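Local coordinates for Non-structural protein 5 (Modoc virus, PDB 2WA2) that probably methylates the cap of viral RNA at the guanine N7 and ribose 2'-O positions, with S-adenosylmethionine as the methyl donor, at residues 71-76 with 217-222; 84-89 with 149-154; 165-170 with 196-201. The protein carries 4 engineered substitutions. One frame throughout, in Å; residues are numbered along the deposited sequence.

Contact 1 (71-76 with 217-222)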
ATOM      1  N   LEU A  71       2.776   0.032  -8.482  1.00 14.41           N
ATOM      2  CA  LEU A  71       2.145   1.366  -8.625  1.00 15.10           C
ATOM      3  C   LEU A  71       1.745   1.567 -10.077  1.00 14.71           C
ATOM      4  O   LEU A  71       0.686   2.123 -10.336  1.00 14.93           O
ATOM      5  CB  LEU A  71       3.059   2.505  -8.183  1.00 14.70           C
ATOM      6  CG  LEU A  71       2.448   3.910  -8.209  1.00 14.06           C
ATOM      7  CD1 LEU A  71       1.124   3.955  -7.453  1.00 13.15           C
ATOM      8  CD2 LEU A  71       3.436   4.972  -7.711  1.00 14.90           C
ATOM      9  N   ALA A  72       2.587   1.105 -11.000  1.00 16.37           N
ATOM     10  CA  ALA A  72       2.293   1.218 -12.447  1.00 17.60           C
ATOM     11  C   ALA A  72       1.001   0.484 -12.818  1.00 18.34           C
ATOM     12  O   ALA A  72       0.182   1.000 -13.593  1.00 18.85           O
ATOM     13  CB  ALA A  72       3.504   0.720 -13.316  1.00 18.01           C
ATOM     14  N   TRP A  73       0.826  -0.712 -12.241  1.00 18.45           N
ATOM     15  CA  TRP A  73      -0.376  -1.501 -12.420  1.00 18.86           C
ATOM     16  C   TRP A  73      -1.610  -0.763 -11.931  1.00 19.09           C
ATOM     17  O   TRP A  73      -2.598  -0.668 -12.661  1.00 19.08           O
ATOM     18  CB  TRP A  73      -0.256  -2.864 -11.728  1.00 19.42           C
ATOM     19  CG  TRP A  73      -1.371  -3.829 -12.090  1.00 19.69           C
ATOM     20  CD1 TRP A  73      -1.344  -4.777 -13.091  1.00 20.93           C
ATOM     21  CD2 TRP A  73      -2.671  -3.923 -11.482  1.00 18.29           C
ATOM     22  NE1 TRP A  73      -2.542  -5.461 -13.119  1.00 21.10           N
ATOM     23  CE2 TRP A  73      -3.376  -4.954 -12.153  1.00 19.16           C
ATOM     24  CE3 TRP A  73      -3.314  -3.235 -10.433  1.00 16.87           C
ATOM     25  CZ2 TRP A  73      -4.689  -5.324 -11.807  1.00 18.52           C
ATOM     26  CZ3 TRP A  73      -4.619  -3.612 -10.078  1.00 20.10           C
ATOM     27  CH2 TRP A  73      -5.297  -4.650 -10.780  1.00 19.70           C
ATOM     28  N   ILE A  74      -1.568  -0.264 -10.695  1.00 18.88           N
ATOM     29  CA  ILE A  74      -2.663   0.516 -10.128  1.00 18.40           C
ATOM     30  C   ILE A  74      -2.958   1.766 -10.984  1.00 19.30           C
ATOM     31  O   ILE A  74      -4.127   2.122 -11.198  1.00 18.52           O
ATOM     32  CB  ILE A  74      -2.354   0.943  -8.682  1.00 18.32           C
ATOM     33  CG1 ILE A  74      -2.186  -0.306  -7.781  1.00 18.28           C
ATOM     34  CG2 ILE A  74      -3.417   1.969  -8.156  1.00 16.90           C
ATOM     35  CD1 ILE A  74      -1.656   0.008  -6.392  1.00 18.25           C
ATOM     36  N   ASP A  75      -1.895   2.418 -11.459  1.00 20.59           N
ATOM     37  CA  ASP A  75      -2.046   3.668 -12.220  1.00 22.12           C
ATOM     38  C   ASP A  75      -2.741   3.394 -13.546  1.00 23.52           C
ATOM     39  O   ASP A  75      -3.664   4.123 -13.926  1.00 23.45           O
ATOM     40  CB  ASP A  75      -0.690   4.324 -12.455  1.00 22.29           C
ATOM     41  CG  ASP A  75      -0.795   5.656 -13.172  1.00 22.73           C
ATOM     42  OD1 ASP A  75      -1.850   6.328 -13.077  1.00 22.89           O
ATOM     43  OD2 ASP A  75       0.196   6.023 -13.833  1.00 23.04           O
ATOM     44  N   GLU A  76      -2.297   2.339 -14.225  1.00 25.24           N
ATOM     45  CA  GLU A  76      -2.834   1.954 -15.536  1.00 27.52           C
ATOM     46  C   GLU A  76      -4.262   1.452 -15.442  1.00 27.26           C
ATOM     47  O   GLU A  76      -5.008   1.526 -16.413  1.00 28.33           O
ATOM     48  CB  GLU A  76      -1.927   0.906 -16.210  1.00 28.12           C
ATOM     49  CG  GLU A  76      -0.830   1.531 -17.106  1.00 32.43           C
ATOM     50  CD  GLU A  76       0.586   0.998 -16.859  1.00 36.07           C
ATOM     51  OE1 GLU A  76       0.806  -0.237 -16.924  1.00 38.50           O
ATOM     52  OE2 GLU A  76       1.494   1.833 -16.623  1.00 39.40           O
ATOM     53  N   ILE A 217      -8.349  -2.605  -3.489  1.00 12.39           N
ATOM     54  CA  ILE A 217      -8.029  -3.505  -4.605  1.00 13.33           C
ATOM     55  C   ILE A 217      -6.807  -4.378  -4.322  1.00 13.16           C
ATOM     56  O   ILE A 217      -5.917  -3.995  -3.544  1.00 11.43           O
ATOM     57  CB  ILE A 217      -7.845  -2.734  -5.953  1.00 12.75           C
ATOM     58  CG1 ILE A 217      -6.653  -1.759  -5.861  1.00 12.85           C
ATOM     59  CG2 ILE A 217      -9.176  -2.031  -6.365  1.00 14.54           C
ATOM     60  CD1 ILE A 217      -6.234  -1.060  -7.171  1.00 15.85           C
ATOM     61  N   ARG A 218      -6.797  -5.554  -4.956  1.00 13.31           N
ATOM     62  CA  ARG A 218      -5.664  -6.465  -4.898  1.00 13.13           C
ATOM     63  C   ARG A 218      -4.879  -6.354  -6.204  1.00 14.24           C
ATOM     64  O   ARG A 218      -5.434  -6.536  -7.284  1.00 13.10           O
ATOM     65  CB  ARG A 218      -6.173  -7.909  -4.702  1.00 13.71           C
ATOM     66  CG  ARG A 218      -5.112  -8.989  -4.897  1.00 13.21           C
ATOM     67  CD  ARG A 218      -4.176  -8.980  -3.665  1.00 12.15           C
ATOM     68  NE  ARG A 218      -3.273 -10.127  -3.692  1.00 10.48           N
ATOM     69  CZ  ARG A 218      -2.452 -10.462  -2.708  1.00 11.20           C
ATOM     70  NH1 ARG A 218      -2.349  -9.685  -1.622  1.00 10.43           N
ATOM     71  NH2 ARG A 218      -1.717 -11.549  -2.835  1.00  9.14           N
ATOM     72  N   VAL A 219      -3.589  -6.054  -6.105  1.00 13.45           N
ATOM     73  CA  VAL A 219      -2.719  -6.054  -7.275  1.00 15.07           C
ATOM     74  C   VAL A 219      -2.265  -7.510  -7.505  1.00 15.54           C
ATOM     75  O   VAL A 219      -1.750  -8.149  -6.586  1.00 15.15           O
ATOM     76  CB  VAL A 219      -1.522  -5.114  -7.040  1.00 14.93           C
ATOM     77  CG1 VAL A 219      -0.697  -4.983  -8.287  1.00 16.43           C
ATOM     78  CG2 VAL A 219      -2.031  -3.736  -6.566  1.00 16.71           C
ATOM     79  N   PRO A 220      -2.506  -8.059  -8.703  1.00 16.57           N
ATOM     80  CA  PRO A 220      -2.162  -9.462  -9.001  1.00 16.85           C
ATOM     81  C   PRO A 220      -0.665  -9.755  -8.999  1.00 16.55           C
ATOM     82  O   PRO A 220      -0.263 -10.927  -8.953  1.00 16.78           O
ATOM     83  CB  PRO A 220      -2.770  -9.697 -10.398  1.00 17.96           C
ATOM     84  CG  PRO A 220      -2.925  -8.339 -10.980  1.00 16.43           C
ATOM     85  CD  PRO A 220      -3.213  -7.411  -9.825  1.00 17.05           C
ATOM     86  N   LEU A 221       0.137  -8.695  -9.069  1.00 16.56           N
ATOM     87  CA  LEU A 221       1.582  -8.759  -8.862  1.00 16.63           C
ATOM     88  C   LEU A 221       1.997  -9.010  -7.408  1.00 16.02           C
ATOM     89  O   LEU A 221       3.141  -9.396  -7.148  1.00 15.40           O
ATOM     90  CB  LEU A 221       2.239  -7.464  -9.342  1.00 17.40           C
ATOM     91  CG  LEU A 221       2.190  -7.186 -10.850  1.00 19.68           C
ATOM     92  CD1 LEU A 221       2.500  -5.740 -11.122  1.00 22.22           C
ATOM     93  CD2 LEU A 221       3.235  -7.996 -11.506  1.00 25.85           C
ATOM     94  N   SER A 222       1.108  -8.741  -6.449  1.00 15.58           N
ATOM     95  CA  SER A 222       1.448  -9.056  -5.047  1.00 14.13           C
ATOM     96  C   SER A 222       1.649 -10.558  -4.893  1.00 14.72           C
ATOM     97  O   SER A 222       0.898 -11.349  -5.468  1.00 14.00           O
ATOM     98  CB  SER A 222       0.348  -8.613  -4.091  1.00 12.84           C
ATOM     99  OG  SER A 222       0.262  -7.208  -4.027  1.00 12.54           O
TER
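The indole of W73 takes P220 and V219 on one and the same face. The proline ring comes from the loop and meets the benzene half of the indole tip to tip. P220 CD stands 3.5 Å from the centroid of that six-membered ring of W73, 22° off its normal. This is a CH-pi contact. It is displaced toward the rim, and the closest pair is W73 CZ2 to P220 CD at 3.2 Å. P220 CG adds contacts to W73 CE2, CZ2 and NE1. The V219 side chain runs past the indole in the opposite direction, with CG1 over the same face, 3.8 Å from W73 CE3. At the edge, I217 CD1 sits near the ring plane and faces W73 CZ3 at 4.2 Å. L221 CD1 approaches the root of the side chain, W73 CB, at 4.0 Å. A chi1 of -169° sets W73 CG anti to the backbone N, on the side of the loop.

The second methyl of V219 serves I74, whose side chain it crosses at about a right angle. I74 CG1 lies 3.6 Å from V219 CG2. I217 CD1 also touches I74 CG1. Behind them I74, I217 and V219 pack on strand 229-232.

V219 to S222 form a type I beta turn, closed by S222 N donating to V219 O at 2.9 Å. The CB of R218 points away from the helix. Its NH1 bonds to T226 O and E228 O, and S222 CB lies over the centre of its guanidinium. R77 makes a cation-pi contact with W73.

No hydrogen bond joins 71-76 to 217-222. Apolar packing and the proline-indole contact hold them together, while the side-chain polar ends of R218 and S222 bond to T226 and E228.

Contact 2 (84-89 with 149-154). Engineered in segment 84-89: T85 (natural residue Ser).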
ATOM      1  N   GLY A  84      -0.115  16.919  -9.745  1.00 19.09           N
ATOM      2  CA  GLY A  84       0.233  18.062  -8.894  1.00 18.95           C
ATOM      3  C   GLY A  84       1.331  17.721  -7.907  1.00 17.31           C
ATOM      4  O   GLY A  84       2.337  17.132  -8.289  1.00 17.91           O
ATOM      5  N   THR A  85       1.125  18.140  -6.656  1.00 17.75           N
ATOM      6  CA  THR A  85       1.982  17.817  -5.522  1.00 17.01           C
ATOM      7  C   THR A  85       1.647  16.393  -4.996  1.00 15.82           C
ATOM      8  O   THR A  85       0.566  16.141  -4.442  1.00 15.51           O
ATOM      9  CB  THR A  85       1.842  18.865  -4.419  1.00 17.12           C
ATOM     10  OG1 THR A  85       2.185  20.151  -4.965  1.00 18.24           O
ATOM     11  CG2 THR A  85       2.773  18.532  -3.187  1.00 18.69           C
ATOM     12  N   VAL A  86       2.600  15.491  -5.195  1.00 15.23           N
ATOM     13  CA  VAL A  86       2.465  14.114  -4.749  1.00 14.57           C
ATOM     14  C   VAL A  86       3.292  13.963  -3.483  1.00 14.13           C
ATOM     15  O   VAL A  86       4.475  14.358  -3.451  1.00 14.75           O
ATOM     16  CB  VAL A  86       2.982  13.118  -5.820  1.00 14.77           C
ATOM     17  CG1 VAL A  86       2.868  11.640  -5.327  1.00 15.36           C
ATOM     18  CG2 VAL A  86       2.216  13.263  -7.130  1.00 13.29           C
ATOM     19  N   VAL A  87       2.674  13.423  -2.440  0.50 13.73           N
ATOM     20  CA  VAL A  87       3.447  12.977  -1.274  0.50 13.80           C
ATOM     21  C   VAL A  87       3.630  11.470  -1.328  0.50 13.91           C
ATOM     22  O   VAL A  87       2.729  10.732  -1.743  0.50 12.48           O
ATOM     23  CB  VAL A  87       2.880  13.429   0.111  0.50 14.04           C
ATOM     24  CG1 VAL A  87       3.111  14.907   0.322  0.50 15.62           C
ATOM     25  CG2 VAL A  87       1.411  13.057   0.313  0.50 12.20           C
ATOM     26  N   ASP A  88       4.832  11.028  -0.978  1.00 13.69           N
ATOM     27  CA  ASP A  88       5.116   9.612  -0.927  1.00 14.67           C
ATOM     28  C   ASP A  88       5.565   9.317   0.497  1.00 14.42           C
ATOM     29  O   ASP A  88       6.712   9.578   0.878  1.00 15.14           O
ATOM     30  CB  ASP A  88       6.156   9.226  -1.982  1.00 13.87           C
ATOM     31  CG  ASP A  88       6.417   7.717  -2.035  1.00 16.15           C
ATOM     32  OD1 ASP A  88       5.671   6.957  -1.380  1.00 18.51           O
ATOM     33  OD2 ASP A  88       7.398   7.298  -2.679  1.00 17.25           O
ATOM     34  N   LEU A  89       4.621   8.838   1.299  1.00 14.52           N
ATOM     35  CA  LEU A  89       4.864   8.520   2.695  1.00 14.06           C
ATOM     36  C   LEU A  89       5.395   7.107   2.862  1.00 14.34           C
ATOM     37  O   LEU A  89       4.775   6.134   2.399  1.00 14.06           O
ATOM     38  CB  LEU A  89       3.595   8.749   3.525  1.00 13.31           C
ATOM     39  CG  LEU A  89       3.018  10.169   3.351  1.00 14.32           C
ATOM     40  CD1 LEU A  89       1.640  10.248   3.931  1.00 15.15           C
ATOM     41  CD2 LEU A  89       3.935  11.282   3.955  1.00 15.52           C
ATOM     42  N   ALA A 149      -1.285  18.709  -0.730  1.00 18.81           N
ATOM     43  CA  ALA A 149      -0.945  17.680  -1.704  1.00 18.20           C
ATOM     44  C   ALA A 149      -2.174  17.319  -2.485  1.00 17.58           C
ATOM     45  O   ALA A 149      -3.258  17.205  -1.913  1.00 17.73           O
ATOM     46  CB  ALA A 149      -0.372  16.394  -1.020  1.00 18.21           C
ATOM     47  N   ASP A 150      -1.969  17.097  -3.781  1.00 17.18           N
ATOM     48  CA  ASP A 150      -3.027  16.677  -4.692  1.00 17.62           C
ATOM     49  C   ASP A 150      -3.161  15.162  -4.796  1.00 16.52           C
ATOM     50  O   ASP A 150      -4.224  14.659  -5.224  1.00 16.28           O
ATOM     51  CB  ASP A 150      -2.756  17.272  -6.052  1.00 17.90           C
ATOM     52  CG  ASP A 150      -2.599  18.778  -5.977  1.00 20.17           C
ATOM     53  OD1 ASP A 150      -3.629  19.434  -5.772  1.00 22.04           O
ATOM     54  OD2 ASP A 150      -1.452  19.270  -6.051  1.00 19.70           O
ATOM     55  N   THR A 151      -2.092  14.444  -4.407  1.00 15.61           N
ATOM     56  CA  THR A 151      -2.057  12.984  -4.445  1.00 15.38           C
ATOM     57  C   THR A 151      -1.317  12.495  -3.196  1.00 14.44           C
ATOM     58  O   THR A 151      -0.204  12.935  -2.921  1.00 14.73           O
ATOM     59  CB  THR A 151      -1.279  12.451  -5.658  1.00 15.56           C
ATOM     60  OG1 THR A 151      -1.674  13.134  -6.858  1.00 17.33           O
ATOM     61  CG2 THR A 151      -1.479  10.966  -5.802  1.00 15.75           C
ATOM     62  N   VAL A 152      -1.946  11.594  -2.448  1.00 13.53           N
ATOM     63  CA  VAL A 152      -1.301  11.022  -1.256  1.00 12.69           C
ATOM     64  C   VAL A 152      -0.989   9.548  -1.493  1.00 13.58           C
ATOM     65  O   VAL A 152      -1.901   8.736  -1.661  1.00 13.68           O
ATOM     66  CB  VAL A 152      -2.176  11.210  -0.026  1.00 14.07           C
ATOM     67  CG1 VAL A 152      -1.574  10.476   1.193  1.00 13.38           C
ATOM     68  CG2 VAL A 152      -2.415  12.689   0.220  1.00 12.54           C
ATOM     69  N   LEU A 153       0.298   9.215  -1.514  1.00 12.35           N
ATOM     70  CA  LEU A 153       0.760   7.829  -1.695  1.00 12.36           C
ATOM     71  C   LEU A 153       1.322   7.338  -0.387  1.00 12.54           C
ATOM     72  O   LEU A 153       2.017   8.073   0.299  1.00 10.94           O
ATOM     73  CB  LEU A 153       1.872   7.730  -2.765  1.00 12.26           C
ATOM     74  CG  LEU A 153       1.518   8.223  -4.176  1.00 15.27           C
ATOM     75  CD1 LEU A 153       2.693   7.973  -5.123  1.00 16.58           C
ATOM     76  CD2 LEU A 153       0.218   7.567  -4.713  1.00 17.26           C
ATOM     77  N   CYS A 154       1.069   6.073  -0.047  1.00 11.40           N
ATOM     78  CA  CYS A 154       1.695   5.535   1.160  1.00 11.04           C
ATOM     79  C   CYS A 154       1.836   4.038   1.012  1.00 12.11           C
ATOM     80  O   CYS A 154       0.851   3.352   0.745  1.00 10.50           O
ATOM     81  CB  CYS A 154       0.844   5.843   2.379  1.00 10.46           C
ATOM     82  SG  CYS A 154       1.538   5.292   3.971  1.00 12.95           S
TER
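V86 and L153 form the apolar centre on one face of this strand pair, with V86 CG1 3.7 Å from L153 CD1. V86 also lies beside T151, both side chains pointing the same way. V87, V152, L89 and C154 occupy the other face. V87 touches V152, less surely, in one of two conformers. There L89 CD1 meets V152 CG1 at 4.2 Å, and helix 163-183 packs over L89 and C154.

Between the faces the backbones bond in parallel register. V87 N donates to T151 O, L153 N to V87 O, and L89 N to L153 O. The last is 2.9 Å long and nearly straight at hydrogen (169°).

At the N-terminal end the contact turns polar. T85 O takes two donors, D150 N at 2.8 Å and T151 N at 3.2 Å. T85 N in turn donates to D150 OD2 (2.9 Å), which uses its anti lone pair. T85 is an engineered residue, and its OG1 bonds to E108. Toward the C-terminal end D88 OD2 bonds to S97 OG.

Parallel strands 86-89 and 151-154 are adjacent in the centre of the sheet, as in the Rossmann-like fold of SAM-dependent methyltransferases. D88 lies close to the bound S-adenosylmethionine.

Contact 3 (165-170 with 196-201)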
ATOM      1  N   VAL A 165      -0.220  -7.931  15.131  1.00 12.89           N
ATOM      2  CA  VAL A 165       0.815  -6.914  14.924  1.00 13.31           C
ATOM      3  C   VAL A 165       0.580  -6.164  13.603  1.00 12.30           C
ATOM      4  O   VAL A 165       0.682  -4.936  13.542  1.00 12.89           O
ATOM      5  CB  VAL A 165       2.260  -7.520  14.936  1.00 13.19           C
ATOM      6  CG1 VAL A 165       3.305  -6.487  14.531  1.00 13.91           C
ATOM      7  CG2 VAL A 165       2.592  -8.115  16.302  1.00 15.00           C
ATOM      8  N   GLU A 166       0.309  -6.914  12.538  1.00 11.71           N
ATOM      9  CA  GLU A 166       0.007  -6.311  11.238  1.00 11.49           C
ATOM     10  C   GLU A 166      -1.256  -5.431  11.286  1.00 11.05           C
ATOM     11  O   GLU A 166      -1.258  -4.343  10.684  1.00 11.60           O
ATOM     12  CB  GLU A 166      -0.132  -7.383  10.159  1.00 10.75           C
ATOM     13  CG  GLU A 166       1.156  -8.142   9.874  1.00 11.53           C
ATOM     14  CD  GLU A 166       1.010  -9.162   8.750  1.00 13.50           C
ATOM     15  OE1 GLU A 166      -0.062  -9.801   8.667  1.00 20.64           O
ATOM     16  OE2 GLU A 166       1.949  -9.325   7.966  1.00 12.38           O
ATOM     17  N   ALA A 167      -2.319  -5.927  11.933  1.00 11.18           N
ATOM     18  CA  ALA A 167      -3.551  -5.088  12.167  1.00 12.75           C
ATOM     19  C   ALA A 167      -3.224  -3.763  12.855  1.00 13.97           C
ATOM     20  O   ALA A 167      -3.678  -2.708  12.426  1.00 13.25           O
ATOM     21  CB  ALA A 167      -4.592  -5.862  12.972  1.00 12.95           C
ATOM     22  N   SER A 168      -2.411  -3.809  13.911  1.00 14.03           N
ATOM     23  CA  SER A 168      -2.090  -2.580  14.658  1.00 14.51           C
ATOM     24  C   SER A 168      -1.336  -1.584  13.794  1.00 13.10           C
ATOM     25  O   SER A 168      -1.645  -0.385  13.799  1.00 13.33           O
ATOM     26  CB  SER A 168      -1.241  -2.928  15.905  1.00 15.30           C
ATOM     27  OG  SER A 168      -2.112  -3.477  16.865  1.00 22.67           O
ATOM     28  N   ARG A 169      -0.345  -2.068  13.042  1.00 12.59           N
ATOM     29  CA  ARG A 169       0.401  -1.179  12.156  1.00 12.79           C
ATOM     30  C   ARG A 169      -0.468  -0.629  11.039  1.00 12.50           C
ATOM     31  O   ARG A 169      -0.323   0.531  10.645  1.00 13.10           O
ATOM     32  CB  ARG A 169       1.585  -1.906  11.521  1.00 13.36           C
ATOM     33  CG  ARG A 169       2.553  -2.453  12.532  1.00 11.85           C
ATOM     34  CD  ARG A 169       3.549  -3.299  11.830  1.00 16.38           C
ATOM     35  NE  ARG A 169       4.545  -3.771  12.782  1.00 19.64           N
ATOM     36  CZ  ARG A 169       5.551  -4.587  12.485  1.00 21.06           C
ATOM     37  NH1 ARG A 169       5.745  -5.028  11.240  1.00 20.04           N
ATOM     38  NH2 ARG A 169       6.379  -4.953  13.456  1.00 19.40           N
ATOM     39  N   THR A 170      -1.370  -1.470  10.525  1.00 12.18           N
ATOM     40  CA  THR A 170      -2.296  -1.048   9.476  1.00 11.96           C
ATOM     41  C   THR A 170      -3.199   0.072   9.977  1.00 12.44           C
ATOM     42  O   THR A 170      -3.376   1.072   9.296  1.00 11.86           O
ATOM     43  CB  THR A 170      -3.122  -2.234   8.967  1.00 12.37           C
ATOM     44  OG1 THR A 170      -2.220  -3.200   8.398  1.00 11.31           O
ATOM     45  CG2 THR A 170      -4.105  -1.783   7.836  1.00 11.30           C
ATOM     46  N   PRO A 196      -5.798  -6.343   5.584  1.00 10.07           N
ATOM     47  CA  PRO A 196      -7.127  -5.802   5.337  1.00 10.48           C
ATOM     48  C   PRO A 196      -8.275  -6.668   5.864  1.00 11.55           C
ATOM     49  O   PRO A 196      -9.410  -6.233   5.762  1.00 11.00           O
ATOM     50  CB  PRO A 196      -7.191  -5.775   3.805  1.00 10.00           C
ATOM     51  CG  PRO A 196      -6.438  -6.996   3.406  1.00 10.24           C
ATOM     52  CD  PRO A 196      -5.309  -7.127   4.427  1.00  9.80           C
ATOM     53  N   TYR A 197      -7.987  -7.859   6.402  1.00 11.44           N
ATOM     54  CA  TYR A 197      -9.073  -8.764   6.857  1.00 13.46           C
ATOM     55  C   TYR A 197      -9.421  -8.658   8.335  1.00 14.43           C
ATOM     56  O   TYR A 197     -10.448  -9.165   8.773  1.00 16.02           O
ATOM     57  CB  TYR A 197      -8.775 -10.220   6.500  1.00 13.33           C
ATOM     58  CG  TYR A 197      -7.431 -10.683   6.990  1.00 12.12           C
ATOM     59  CD1 TYR A 197      -7.262 -11.173   8.282  1.00 14.93           C
ATOM     60  CD2 TYR A 197      -6.337 -10.650   6.146  1.00 13.40           C
ATOM     61  CE1 TYR A 197      -6.026 -11.595   8.725  1.00 14.34           C
ATOM     62  CE2 TYR A 197      -5.104 -11.076   6.564  1.00 10.66           C
ATOM     63  CZ  TYR A 197      -4.952 -11.528   7.848  1.00 13.30           C
ATOM     64  OH  TYR A 197      -3.706 -11.920   8.254  1.00 11.56           O
ATOM     65  N   SER A 198      -8.582  -7.988   9.100  1.00 15.25           N
ATOM     66  CA  SER A 198      -8.841  -7.772  10.507  1.00 16.95           C
ATOM     67  C   SER A 198     -10.135  -6.943  10.659  1.00 16.96           C
ATOM     68  O   SER A 198     -10.360  -5.981   9.905  1.00 15.51           O
ATOM     69  CB  SER A 198      -7.629  -7.065  11.117  1.00 17.62           C
ATOM     70  OG  SER A 198      -7.980  -6.299  12.244  1.00 23.11           O
ATOM     71  N   CYS A 199     -10.989  -7.321  11.611  1.00 18.63           N
ATOM     72  CA  CYS A 199     -12.242  -6.604  11.782  1.00 18.91           C
ATOM     73  C   CYS A 199     -12.053  -5.110  12.039  1.00 17.92           C
ATOM     74  O   CYS A 199     -12.750  -4.316  11.420  1.00 17.49           O
ATOM     75  CB  CYS A 199     -13.148  -7.226  12.849  1.00 20.05           C
ATOM     76  SG  CYS A 199     -14.749  -6.313  12.895  1.00 25.20           S
ATOM     77  N   ASP A 200     -11.135  -4.723  12.937  1.00 16.64           N
ATOM     78  CA  ASP A 200     -10.904  -3.292  13.195  1.00 17.13           C
ATOM     79  C   ASP A 200     -10.465  -2.529  11.946  1.00 15.54           C
ATOM     80  O   ASP A 200     -10.876  -1.376  11.717  1.00 15.05           O
ATOM     81  CB  ASP A 200      -9.924  -3.029  14.358  1.00 18.44           C
ATOM     82  CG  ASP A 200      -8.618  -3.786  14.235  1.00 22.64           C
ATOM     83  OD1 ASP A 200      -8.319  -4.371  13.162  1.00 26.69           O
ATOM     84  OD2 ASP A 200      -7.856  -3.784  15.241  1.00 28.09           O
ATOM     85  N   VAL A 201      -9.640  -3.180  11.139  1.00 13.37           N
ATOM     86  CA  VAL A 201      -9.176  -2.573   9.915  1.00 13.43           C
ATOM     87  C   VAL A 201     -10.337  -2.422   8.935  1.00 13.15           C
ATOM     88  O   VAL A 201     -10.463  -1.387   8.298  1.00 12.94           O
ATOM     89  CB  VAL A 201      -8.011  -3.358   9.245  1.00 12.39           C
ATOM     90  CG1 VAL A 201      -7.698  -2.735   7.857  1.00 12.14           C
ATOM     91  CG2 VAL A 201      -6.757  -3.319  10.135  1.00 11.41           C
TER
HETATM   92  O   HOH W   1      -1.767 -10.581   7.167  1.00 25.27           O
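Y197 reaches E166 through a water. The water donates to E166 OE1 at 2.4 Å, too short to trust, so its place is doubtful. It lies 2.6 Å from Y197 OH. E166 is held further by a salt bridge from OE1 to K22 and by N160 N at OE2. The ring of Y197 also meets that of H227, with the planes at about 55°.

S198 follows at the N-cap position of helix 199-212. Its CB packs on A167 CB at 3.8 Å, where the two backbones come nearest. The places of S198 OG and D200 OD1 are doubtful, because they clash in the model. Helix 163-183, on the other side, is the connection of a beta-alpha-beta crossover between the parallel strands 151-154 and 188-193. Helix 199-212 follows the second of these strands and packs against that connection.

V201 then sets both methyls against T170, and the two side chains cross at about a right angle. V201 CG1 is 3.7 Å from T170 CG2. T170 OG1 donates to E166 O at 2.7 Å from above the carbonyl plane, while T170 N reaches the same oxygen from the opposite face. N195 N bonds to T170 OG1 as well.

In the fold
Contacts 1 and 2 touch. L71 CD2 of helix 66-76 packs on L153 CD1 of strand 151-154 at 4.0 Å, although the two centres are about 17 Å apart. Contact 3 touches neither. Its nearest atoms are about 7 Å from contact 1 and about 8 Å from contact 2. Along the chain, contact 1 closes a loop that encloses both others, and contact 2 closes before contact 3 opens. Strand 151-154 of contact 2 leads into helix 163-183 of contact 3. The bound S-adenosylmethionine lies about 5 Å from the side chain of D88, about 10 Å from that of I74 and about 11 Å from that of T170.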